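Local coordinates for protein acyl-CoA dehydrogenase FadE3 (Mycobacterium smegmatis, PDB 4IV6) that belongs to the flavin-containing acyl-CoA dehydrogenase family and binds dihydroflavine-adenine dinucleotide in an assembly of four chains, at residues K16-F21 / V72-E77; E42-M47 / A86-G91; G81-A86 / A250-G255; G91-S96 / L242-L247. All blocks are in the same frame, centred on the assembly; numbering follows the deposited sequence.

In the fold
Interactions 1 and 2 lie wholly within the N-terminal helical domain, whereas interactions 3 and 4 fasten that domain to helix 234-270 of the C-terminal domain. Helix 83-102 runs through interactions 2, 3 and 4, interactions 2 and 3 sharing A86, and interactions 2 and 4 sharing G91. F21 joins interaction 1 to interaction 2, its CE2 lying 3.7 Å from M47 CG, and a probable hydrogen bond of 2.7 Å between E76 OE2 and T254 OG1 joins interaction 1 to interaction 3. The bound dihydroflavine-adenine dinucleotide is about 7 Å from the R252 side chain, about 9 Å from that of V94 and about 11 Å from that of A88.

Interaction 1: residues K16-F21 / V72-E77; sequences KTVHDF and VQVAEE
H19 and E77 reach from helices 9-26 and 68-81 toward each other and meet through one hydrogen bond. ND1 of H19 donates to OE1 of E77 over 2.9 Å, with an N-H...O angle of 156°. From the histidine side the geometry is regular, because the acceptor lies close to the ring plane, at its edge. The carboxylate is turned differently: its plane stands 69° from that of the ring, and the donor comes to OE1 from above the carboxylate plane rather than in it. The chi1 of H19, with CG opposite the backbone N (-179°), sends the ring straight out from the helix, to where E77 can be met, while E77 folds back at chi2 to bring its carboxylate up to the imidazole. OE2 of the same carboxylate forms a salt bridge with R258, so both oxygens of this buried group are engaged.

Beside the polar pair, V18 divides its two methyls between separate partners. CG1 rests 3.8 Å from E77 CB, and CG2 meets V74 CG1 at 4.0 Å, the two valines crossing nearly at right angles.

The two helices run almost parallel here, with segment axes 9.1 Å apart. V18 also touches I50 of helix 41-50, F21 packs against that same helix, and E76 turns to R258 of helix 234-270 and R299 of helix 282-310.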
loop_
_atom_site.group_PDB
_atom_site.type_symbol
_atom_site.label_atom_id
_atom_site.label_comp_id
_atom_site.label_asym_id
_atom_site.label_seq_id
_atom_site.Cartn_x
_atom_site.Cartn_y
_atom_site.Cartn_z
ATOM N N LYS B 16 -10.091 31.285 -13.448
ATOM C CA LYS B 16 -9.380 32.290 -12.648
ATOM C C LYS B 16 -10.277 33.017 -11.674
ATOM O O LYS B 16 -9.890 33.300 -10.543
ATOM C CB LYS B 16 -8.715 33.336 -13.529
ATOM C CG LYS B 16 -7.587 32.792 -14.377
ATOM C CD LYS B 16 -6.935 33.923 -15.136
ATOM C CE LYS B 16 -6.439 33.485 -16.499
ATOM N NZ LYS B 16 -5.214 32.667 -16.357
ATOM N N THR B 17 -11.473 33.343 -12.137
ATOM C CA THR B 17 -12.467 33.996 -11.303
ATOM C C THR B 17 -12.813 33.145 -10.098
ATOM O O THR B 17 -12.926 33.655 -8.987
ATOM C CB THR B 17 -13.724 34.276 -12.129
ATOM O OG1 THR B 17 -13.372 35.240 -13.122
ATOM C CG2 THR B 17 -14.857 34.838 -11.262
ATOM N N VAL B 18 -12.976 31.840 -10.310
ATOM C CA VAL B 18 -13.331 30.935 -9.236
ATOM C C VAL B 18 -12.142 30.774 -8.252
ATOM O O VAL B 18 -12.333 30.817 -7.048
ATOM C CB VAL B 18 -13.873 29.600 -9.794
ATOM C CG1 VAL B 18 -14.198 28.631 -8.685
ATOM C CG2 VAL B 18 -15.138 29.853 -10.615
ATOM N N HIS B 19 -10.918 30.678 -8.773
ATOM C CA HIS B 19 -9.704 30.670 -7.949
ATOM C C HIS B 19 -9.591 31.906 -7.051
ATOM O O HIS B 19 -9.276 31.801 -5.864
ATOM C CB HIS B 19 -8.488 30.601 -8.859
ATOM C CG HIS B 19 -7.194 30.564 -8.131
ATOM N ND1 HIS B 19 -6.593 29.382 -7.753
ATOM C CD2 HIS B 19 -6.357 31.556 -7.744
ATOM C CE1 HIS B 19 -5.451 29.647 -7.144
ATOM N NE2 HIS B 19 -5.285 30.958 -7.124
ATOM N N ASP B 20 -9.839 33.079 -7.640
ATOM C CA ASP B 20 -9.805 34.341 -6.904
ATOM C C ASP B 20 -10.872 34.397 -5.824
ATOM O O ASP B 20 -10.615 34.841 -4.716
ATOM C CB ASP B 20 -9.979 35.517 -7.859
ATOM C CG ASP B 20 -8.743 35.775 -8.653
ATOM O OD1 ASP B 20 -7.752 35.054 -8.391
ATOM O OD2 ASP B 20 -8.740 36.691 -9.506
ATOM N N PHE B 21 -12.071 33.939 -6.158
ATOM C CA PHE B 21 -13.185 33.844 -5.213
ATOM C C PHE B 21 -12.786 32.951 -4.046
ATOM O O PHE B 21 -13.047 33.275 -2.887
ATOM C CB PHE B 21 -14.412 33.277 -5.937
ATOM C CG PHE B 21 -15.483 32.693 -5.045
ATOM C CD1 PHE B 21 -16.274 33.501 -4.270
ATOM C CD2 PHE B 21 -15.761 31.342 -5.080
ATOM C CE1 PHE B 21 -17.282 32.955 -3.471
ATOM C CE2 PHE B 21 -16.771 30.792 -4.296
ATOM C CZ PHE B 21 -17.537 31.601 -3.507
ATOM N N VAL B 72 -14.530 20.664 -14.970
ATOM C CA VAL B 72 -13.794 19.940 -13.922
ATOM C C VAL B 72 -12.796 20.852 -13.224
ATOM O O VAL B 72 -12.591 20.742 -12.023
ATOM C CB VAL B 72 -13.177 18.619 -14.420
ATOM C CG1 VAL B 72 -14.269 17.720 -14.996
ATOM C CG2 VAL B 72 -12.109 18.840 -15.456
ATOM N N GLN B 73 -12.195 21.772 -13.972
ATOM C CA GLN B 73 -11.289 22.720 -13.364
ATOM C C GLN B 73 -12.030 23.679 -12.428
ATOM O O GLN B 73 -11.509 24.032 -11.378
ATOM C CB GLN B 73 -10.482 23.456 -14.414
ATOM C CG GLN B 73 -9.458 22.555 -15.110
ATOM C CD GLN B 73 -8.797 23.230 -16.283
ATOM O OE1 GLN B 73 -8.921 22.794 -17.439
ATOM N NE2 GLN B 73 -8.129 24.319 -16.011
ATOM N N VAL B 74 -13.248 24.065 -12.777
ATOM C CA VAL B 74 -14.046 24.948 -11.898
ATOM C C VAL B 74 -14.416 24.196 -10.630
ATOM O O VAL B 74 -14.282 24.714 -9.513
ATOM C CB VAL B 74 -15.315 25.482 -12.586
ATOM C CG1 VAL B 74 -16.228 26.177 -11.591
ATOM C CG2 VAL B 74 -14.960 26.430 -13.708
ATOM N N ALA B 75 -14.865 22.964 -10.798
ATOM C CA ALA B 75 -15.236 22.137 -9.644
ATOM C C ALA B 75 -14.023 21.886 -8.732
ATOM O O ALA B 75 -14.120 21.967 -7.502
ATOM C CB ALA B 75 -15.856 20.832 -10.120
ATOM N N GLU B 76 -12.861 21.677 -9.337
ATOM C CA GLU B 76 -11.647 21.431 -8.588
ATOM C C GLU B 76 -11.248 22.684 -7.780
ATOM O O GLU B 76 -10.876 22.570 -6.626
ATOM C CB GLU B 76 -10.524 21.018 -9.535
ATOM C CG GLU B 76 -9.175 20.816 -8.848
ATOM C CD GLU B 76 -8.049 20.543 -9.823
ATOM O OE1 GLU B 76 -7.549 21.528 -10.405
ATOM O OE2 GLU B 76 -7.651 19.354 -9.966
ATOM N N GLU B 77 -11.349 23.870 -8.389
ATOM C CA GLU B 77 -10.999 25.105 -7.709
ATOM C C GLU B 77 -11.878 25.321 -6.509
ATOM O O GLU B 77 -11.394 25.685 -5.436
ATOM C CB GLU B 77 -11.133 26.323 -8.612
ATOM C CG GLU B 77 -10.060 26.474 -9.676
ATOM C CD GLU B 77 -8.634 26.602 -9.160
ATOM O OE1 GLU B 77 -8.369 27.090 -8.014
ATOM O OE2 GLU B 77 -7.769 26.167 -9.950
#

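Interaction 2: residues E42-M47 / A86-G91; sequences ELIETM and AGAMGG
I44 and M47 meet A88 and M89 without a flat side chain between them, so there are no ring faces or edges to match and the contact consists of methyl and methylene groups. Rings come from outside the pair: F21 of helix 9-26 packs on M47, Y71 of helix 68-81 on M89, and Y39 on I44. Across the contact itself, M47 CE approaches M89 CG at 4.4 Å. M47 leaves its helix extended through chi2 and bends only at the last torsion, which carries the terminal methyl to its partner. M89 is coiled instead, all three of its torsions lying near +60° and its CG (chi1 53°) set between the backbone N and the carbonyl carbon. That compact shape leaves a methylene, and not the sulfur, facing M47. The second touch is I44 CD1 on A88 CB, 4.2 Å apart; I44 was modelled in two conformers, and this distance holds for one of them.

Both methionines also lean on I52, and M47 reaches L78 as well. Apolar, buried packing of this kind between helices 41-50 and 83-102 belongs to the interior of the all-helical N-terminal domain of the acyl-CoA dehydrogenase fold.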
loop_
_atom_site.group_PDB
_atom_site.type_symbol
_atom_site.label_atom_id
_atom_site.label_comp_id
_atom_site.label_asym_id
_atom_site.label_seq_id
_atom_site.Cartn_x
_atom_site.Cartn_y
_atom_site.Cartn_z
ATOM N N GLU B 42 -23.901 33.496 1.786
ATOM C CA GLU B 42 -23.232 34.558 1.043
ATOM C C GLU B 42 -22.311 33.996 -0.049
ATOM O O GLU B 42 -22.330 34.458 -1.185
ATOM C CB GLU B 42 -22.437 35.467 1.994
ATOM N N LEU B 43 -21.500 33.000 0.303
ATOM C CA LEU B 43 -20.613 32.358 -0.659
ATOM C C LEU B 43 -21.422 31.727 -1.820
ATOM O O LEU B 43 -21.069 31.882 -2.987
ATOM C CB LEU B 43 -19.729 31.307 0.037
ATOM C CG LEU B 43 -18.748 31.869 1.074
ATOM C CD1 LEU B 43 -17.973 30.750 1.749
ATOM C CD2 LEU B 43 -17.783 32.878 0.450
ATOM N N ILE B 44 -22.507 31.039 -1.493
ATOM C CA ILE B 44 -23.298 30.375 -2.515
ATOM C C ILE B 44 -23.963 31.412 -3.441
ATOM O O ILE B 44 -24.035 31.210 -4.653
ATOM C CB ILE B 44 -24.302 29.384 -1.884
ATOM C CG1 ILE B 44 -23.539 28.144 -1.404
ATOM C CG2 ILE B 44 -25.352 28.955 -2.894
ATOM C CD1 ILE B 44 -24.396 27.112 -0.708
ATOM N N GLU B 45 -24.396 32.528 -2.875
ATOM C CA GLU B 45 -24.986 33.603 -3.662
ATOM C C GLU B 45 -23.969 34.180 -4.656
ATOM O O GLU B 45 -24.299 34.402 -5.808
ATOM C CB GLU B 45 -25.545 34.676 -2.731
ATOM C CG GLU B 45 -26.525 35.620 -3.379
ATOM C CD GLU B 45 -27.801 34.936 -3.883
ATOM O OE1 GLU B 45 -28.270 33.898 -3.356
ATOM O OE2 GLU B 45 -28.340 35.484 -4.843
ATOM N N THR B 46 -22.733 34.365 -4.220
ATOM C CA THR B 46 -21.678 34.804 -5.113
ATOM C C THR B 46 -21.453 33.751 -6.200
ATOM O O THR B 46 -21.235 34.083 -7.355
ATOM C CB THR B 46 -20.370 35.084 -4.345
ATOM O OG1 THR B 46 -20.602 36.122 -3.375
ATOM C CG2 THR B 46 -19.250 35.502 -5.300
ATOM N N MET B 47 -21.549 32.473 -5.846
ATOM C CA MET B 47 -21.430 31.410 -6.854
ATOM C C MET B 47 -22.523 31.496 -7.889
ATOM O O MET B 47 -22.271 31.345 -9.091
ATOM C CB MET B 47 -21.422 30.027 -6.201
ATOM C CG MET B 47 -20.144 29.804 -5.416
ATOM S SD MET B 47 -20.241 28.409 -4.287
ATOM C CE MET B 47 -20.667 27.086 -5.401
ATOM N N ALA B 86 -18.219 22.722 -3.840
ATOM C CA ALA B 86 -18.364 21.904 -5.049
ATOM C C ALA B 86 -19.572 20.992 -4.907
ATOM O O ALA B 86 -20.348 20.805 -5.842
ATOM C CB ALA B 86 -17.096 21.105 -5.290
ATOM N N GLY B 87 -19.765 20.456 -3.714
ATOM C CA GLY B 87 -20.919 19.562 -3.449
ATOM C C GLY B 87 -22.232 20.283 -3.646
ATOM O O GLY B 87 -23.222 19.702 -4.086
ATOM N N ALA B 88 -22.241 21.571 -3.338
ATOM C CA ALA B 88 -23.440 22.396 -3.490
ATOM C C ALA B 88 -23.981 22.417 -4.899
ATOM O O ALA B 88 -25.194 22.598 -5.088
ATOM C CB ALA B 88 -23.153 23.827 -3.048
ATOM N N MET B 89 -23.107 22.253 -5.890
ATOM C CA MET B 89 -23.511 22.359 -7.310
ATOM C C MET B 89 -23.430 21.056 -8.132
ATOM O O MET B 89 -23.843 21.033 -9.282
ATOM C CB MET B 89 -22.759 23.519 -8.003
ATOM C CG MET B 89 -21.237 23.496 -7.874
ATOM S SD MET B 89 -20.420 22.366 -9.029
ATOM C CE MET B 89 -20.887 23.066 -10.560
ATOM N N GLY B 90 -22.940 19.978 -7.541
ATOM C CA GLY B 90 -22.742 18.711 -8.259
ATOM C C GLY B 90 -24.005 18.041 -8.776
ATOM O O GLY B 90 -24.203 17.898 -9.997
ATOM N N GLY B 91 -24.875 17.636 -7.858
ATOM C CA GLY B 91 -26.186 17.126 -8.243
ATOM C C GLY B 91 -26.996 18.047 -9.145
ATOM O O GLY B 91 -27.695 17.583 -10.044
#

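Interaction 3: residues G81-A86 / A250-G255; sequences GWMSLA and AARATG
R252 meets M83 and A86 at an interface between domains, where the start of helix 83-102 in the N-terminal domain lies against the long helix 234-270 of the C-terminal domain. The arginine touches with its aliphatic stem. A86 CB sits 3.5 Å from R252 CG, a close methyl-to-methylene contact, and 4.1 Å from R252 CD. M83 comes in obliquely and places its CG 3.9 Å from the same R252 CD; since M83 was modelled in two conformers, its share describes one of them. The stem bends at chi3 (-115°), past which the guanidinium runs on along helix 83-102, with R252 CZ 3.9 Å from G87 CA.

The charged end has its own partners beyond the contact: NH2 forms a salt bridge with E366 and NH1 a hydrogen bond with Q248. Polar anchoring at one end and apolar packing along the shaft together fix how this buried arginine lies.

Among its neighbours, the contact is flanked by A79 of helix 68-81, which touches both A86 and R252. Helix 352-364 covers M83 and R252 through L361, and Y346 of a second subunit also packs on M83.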
loop_
_atom_site.group_PDB
_atom_site.type_symbol
_atom_site.label_atom_id
_atom_site.label_comp_id
_atom_site.label_asym_id
_atom_site.label_seq_id
_atom_site.Cartn_x
_atom_site.Cartn_y
_atom_site.Cartn_z
ATOM N N GLY B 81 -10.854 25.137 -2.194
ATOM C CA GLY B 81 -11.217 26.034 -1.086
ATOM C C GLY B 81 -12.064 25.363 -0.007
ATOM O O GLY B 81 -11.811 25.499 1.184
ATOM N N TRP B 82 -13.079 24.635 -0.428
ATOM C CA TRP B 82 -13.995 23.970 0.496
ATOM C C TRP B 82 -14.819 22.962 -0.284
ATOM O O TRP B 82 -15.606 23.352 -1.151
ATOM C CB TRP B 82 -14.906 24.983 1.190
ATOM C CG TRP B 82 -15.740 24.480 2.320
ATOM C CD1 TRP B 82 -15.664 23.263 2.950
ATOM C CD2 TRP B 82 -16.757 25.218 3.004
ATOM N NE1 TRP B 82 -16.569 23.216 3.988
ATOM C CE2 TRP B 82 -17.263 24.393 4.029
ATOM C CE3 TRP B 82 -17.289 26.504 2.848
ATOM C CZ2 TRP B 82 -18.279 24.807 4.888
ATOM C CZ3 TRP B 82 -18.300 26.905 3.710
ATOM C CH2 TRP B 82 -18.778 26.056 4.713
ATOM N N MET B 83 -14.608 21.670 0.015
ATOM C CA MET B 83 -15.249 20.582 -0.718
ATOM C C MET B 83 -16.756 20.822 -0.813
ATOM O O MET B 83 -17.374 20.587 -1.857
ATOM C CB MET B 83 -14.975 19.242 -0.021
ATOM C CG MET B 83 -15.482 18.020 -0.787
ATOM S SD MET B 83 -15.249 16.462 0.110
ATOM C CE MET B 83 -16.531 16.591 1.354
ATOM N N SER B 84 -17.332 21.285 0.295
ATOM C CA SER B 84 -18.776 21.507 0.380
ATOM C C SER B 84 -19.325 22.447 -0.721
ATOM O O SER B 84 -20.478 22.308 -1.136
ATOM C CB SER B 84 -19.141 22.063 1.773
ATOM O OG SER B 84 -18.839 21.128 2.816
ATOM N N LEU B 85 -18.543 23.426 -1.156
ATOM C CA LEU B 85 -19.017 24.344 -2.187
ATOM C C LEU B 85 -19.116 23.661 -3.557
ATOM O O LEU B 85 -20.038 23.955 -4.348
ATOM C CB LEU B 85 -18.142 25.616 -2.255
ATOM C CG LEU B 85 -18.078 26.429 -0.953
ATOM C CD1 LEU B 85 -17.188 27.649 -1.180
ATOM C CD2 LEU B 85 -19.455 26.894 -0.460
ATOM N N ALA B 86 -18.219 22.722 -3.840
ATOM C CA ALA B 86 -18.364 21.904 -5.049
ATOM C C ALA B 86 -19.572 20.992 -4.907
ATOM O O ALA B 86 -20.348 20.805 -5.842
ATOM C CB ALA B 86 -17.096 21.105 -5.290
ATOM N N ALA B 250 -14.576 13.234 -9.076
ATOM C CA ALA B 250 -13.125 13.148 -9.261
ATOM C C ALA B 250 -12.463 14.521 -9.087
ATOM O O ALA B 250 -11.420 14.640 -8.456
ATOM C CB ALA B 250 -12.785 12.558 -10.611
ATOM N N ALA B 251 -13.066 15.551 -9.666
ATOM C CA ALA B 251 -12.589 16.933 -9.522
ATOM C C ALA B 251 -12.642 17.431 -8.084
ATOM O O ALA B 251 -11.752 18.161 -7.655
ATOM C CB ALA B 251 -13.397 17.868 -10.416
ATOM N N ARG B 252 -13.693 17.076 -7.335
ATOM C CA ARG B 252 -13.696 17.395 -5.930
ATOM C C ARG B 252 -12.499 16.844 -5.209
ATOM O O ARG B 252 -11.934 17.496 -4.328
ATOM C CB ARG B 252 -14.906 16.822 -5.215
ATOM C CG ARG B 252 -16.050 17.726 -5.136
ATOM C CD ARG B 252 -17.103 17.161 -4.199
ATOM N NE ARG B 252 -18.270 16.874 -4.970
ATOM C CZ ARG B 252 -19.307 16.195 -4.526
ATOM N NH1 ARG B 252 -20.311 16.027 -5.336
ATOM N NH2 ARG B 252 -19.342 15.699 -3.296
ATOM N N ALA B 253 -12.164 15.608 -5.555
ATOM C CA ALA B 253 -11.093 14.890 -4.913
ATOM C C ALA B 253 -9.733 15.478 -5.325
ATOM O O ALA B 253 -8.863 15.664 -4.483
ATOM C CB ALA B 253 -11.209 13.393 -5.221
ATOM N N THR B 254 -9.538 15.824 -6.598
ATOM C CA THR B 254 -8.285 16.463 -6.939
ATOM C C THR B 254 -8.159 17.852 -6.320
ATOM O O THR B 254 -7.067 18.284 -6.033
ATOM C CB THR B 254 -8.002 16.541 -8.441
ATOM O OG1 THR B 254 -9.051 17.246 -9.113
ATOM C CG2 THR B 254 -7.802 15.153 -8.998
ATOM N N GLY B 255 -9.283 18.515 -6.067
ATOM C CA GLY B 255 -9.283 19.839 -5.459
ATOM C C GLY B 255 -8.886 19.757 -4.008
ATOM O O GLY B 255 -8.017 20.516 -3.556
#

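Interaction 4: residues G91-S96 / L242-L247; sequences GHTVVS and LEVGRL
V94 and T93 press their methyls onto V244 and G245 where helix 83-102 passes helix 234-270. V94 CG2 is the central atom: it lies 3.8 Å from G245 CA and 3.9 Å from G245 N, resting on bare backbone, and 4.2 Å from V244 CG1. That same V244 methyl also meets T93 CG2 at 4.0 Å, the threonine and valine crossing at about a right angle. With V94 over the glycine, the two backbones come to 6.1 Å between V94 CA and G245 CA. The segments run nearly antiparallel, at 158°, with axes 9.0 Å apart.

T93 is turned (chi1 -48°) with OG1 beside its backbone N and CG2 opposite it, which presents the methyl to V244 and leaves the hydroxyl to M89 O and Y71 OH. Farther out, S96 OG donates to H92 O over 3.0 Å; this carbonyl also accepts from S96 N, and the two donors approach from opposite faces of its plane. The H92 imidazole is tied at both nitrogens, to A122 N and F53 O. Behind the valines, V94 packs on M124 of strand 122-125 and V244 on F309 of helix 282-310.

Chemically, then, between these two segments the contact is apolar, resting on van der Waals packing and the burial of methyl groups, while the threonine's polar group is satisfied away from the interface.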
loop_
_atom_site.group_PDB
_atom_site.type_symbol
_atom_site.label_atom_id
_atom_site.label_comp_id
_atom_site.label_asym_id
_atom_site.label_seq_id
_atom_site.Cartn_x
_atom_site.Cartn_y
_atom_site.Cartn_z
ATOM N N GLY B 91 -24.875 17.636 -7.858
ATOM C CA GLY B 91 -26.186 17.126 -8.243
ATOM C C GLY B 91 -26.996 18.047 -9.145
ATOM O O GLY B 91 -27.695 17.583 -10.044
ATOM N N HIS B 92 -26.897 19.358 -8.922
ATOM C CA HIS B 92 -27.571 20.338 -9.760
ATOM C C HIS B 92 -27.085 20.227 -11.193
ATOM O O HIS B 92 -27.870 20.239 -12.132
ATOM C CB HIS B 92 -27.313 21.736 -9.204
ATOM C CG HIS B 92 -27.893 22.848 -10.004
ATOM N ND1 HIS B 92 -29.126 23.406 -9.726
ATOM C CD2 HIS B 92 -27.376 23.568 -11.026
ATOM C CE1 HIS B 92 -29.359 24.396 -10.572
ATOM N NE2 HIS B 92 -28.302 24.521 -11.364
ATOM N N THR B 93 -25.782 20.095 -11.368
ATOM C CA THR B 93 -25.219 19.886 -12.709
ATOM C C THR B 93 -25.721 18.580 -13.367
ATOM O O THR B 93 -26.075 18.544 -14.553
ATOM C CB THR B 93 -23.680 19.869 -12.665
ATOM O OG1 THR B 93 -23.195 20.998 -11.899
ATOM C CG2 THR B 93 -23.122 19.919 -14.059
ATOM N N VAL B 94 -25.746 17.514 -12.595
ATOM C CA VAL B 94 -26.208 16.240 -13.117
ATOM C C VAL B 94 -27.666 16.375 -13.568
ATOM O O VAL B 94 -28.007 15.924 -14.651
ATOM C CB VAL B 94 -26.018 15.115 -12.089
ATOM C CG1 VAL B 94 -26.629 13.826 -12.581
ATOM C CG2 VAL B 94 -24.525 14.906 -11.809
ATOM N N VAL B 95 -28.511 17.032 -12.765
ATOM C CA VAL B 95 -29.918 17.209 -13.159
ATOM C C VAL B 95 -30.014 18.071 -14.409
ATOM O O VAL B 95 -30.832 17.774 -15.299
ATOM C CB VAL B 95 -30.798 17.825 -12.045
ATOM C CG1 VAL B 95 -32.212 18.079 -12.549
ATOM C CG2 VAL B 95 -30.825 16.921 -10.833
ATOM N N SER B 96 -29.202 19.137 -14.481
ATOM C CA SER B 96 -29.142 19.969 -15.669
ATOM C C SER B 96 -28.900 19.093 -16.895
ATOM O O SER B 96 -29.582 19.211 -17.905
ATOM C CB SER B 96 -28.059 21.066 -15.570
ATOM O OG SER B 96 -28.284 21.980 -14.510
ATOM N N LEU B 242 -24.316 9.743 -14.592
ATOM C CA LEU B 242 -23.107 9.373 -13.830
ATOM C C LEU B 242 -21.775 9.673 -14.533
ATOM O O LEU B 242 -20.743 9.753 -13.896
ATOM C CB LEU B 242 -23.123 7.889 -13.455
ATOM C CG LEU B 242 -24.173 7.432 -12.435
ATOM C CD1 LEU B 242 -24.238 5.913 -12.383
ATOM C CD2 LEU B 242 -23.863 8.008 -11.070
ATOM N N GLU B 243 -21.788 9.825 -15.839
ATOM C CA GLU B 243 -20.589 10.313 -16.530
ATOM C C GLU B 243 -20.193 11.686 -15.961
ATOM O O GLU B 243 -19.054 11.884 -15.522
ATOM C CB GLU B 243 -20.856 10.396 -18.024
ATOM C CG GLU B 243 -21.031 9.032 -18.681
ATOM C CD GLU B 243 -21.336 9.097 -20.174
ATOM O OE1 GLU B 243 -21.420 10.205 -20.743
ATOM O OE2 GLU B 243 -21.481 8.011 -20.792
ATOM N N VAL B 244 -21.149 12.618 -15.937
ATOM C CA VAL B 244 -20.940 13.946 -15.338
ATOM C C VAL B 244 -20.660 13.816 -13.843
ATOM O O VAL B 244 -19.724 14.444 -13.306
ATOM C CB VAL B 244 -22.171 14.864 -15.546
ATOM C CG1 VAL B 244 -21.965 16.194 -14.861
ATOM C CG2 VAL B 244 -22.419 15.094 -17.029
ATOM N N GLY B 245 -21.458 13.001 -13.163
ATOM C CA GLY B 245 -21.338 12.880 -11.720
ATOM C C GLY B 245 -19.978 12.348 -11.268
ATOM O O GLY B 245 -19.362 12.879 -10.355
ATOM N N ARG B 246 -19.506 11.301 -11.908
ATOM C CA ARG B 246 -18.218 10.746 -11.559
ATOM C C ARG B 246 -17.070 11.741 -11.856
ATOM O O ARG B 246 -16.140 11.855 -11.078
ATOM C CB ARG B 246 -18.008 9.426 -12.300
ATOM C CG ARG B 246 -18.856 8.304 -11.722
ATOM C CD ARG B 246 -18.914 7.112 -12.652
ATOM N NE ARG B 246 -19.580 5.985 -11.986
ATOM C CZ ARG B 246 -20.198 4.981 -12.607
ATOM N NH1 ARG B 246 -20.277 4.929 -13.910
ATOM N NH2 ARG B 246 -20.762 4.036 -11.907
ATOM N N LEU B 247 -17.146 12.451 -12.982
ATOM C CA LEU B 247 -16.121 13.464 -13.307
ATOM C C LEU B 247 -16.103 14.596 -12.285
ATOM O O LEU B 247 -15.026 15.031 -11.860
ATOM C CB LEU B 247 -16.271 14.003 -14.721
ATOM C CG LEU B 247 -15.897 13.039 -15.841
ATOM C CD1 LEU B 247 -16.322 13.591 -17.198
ATOM C CD2 LEU B 247 -14.413 12.697 -15.827
#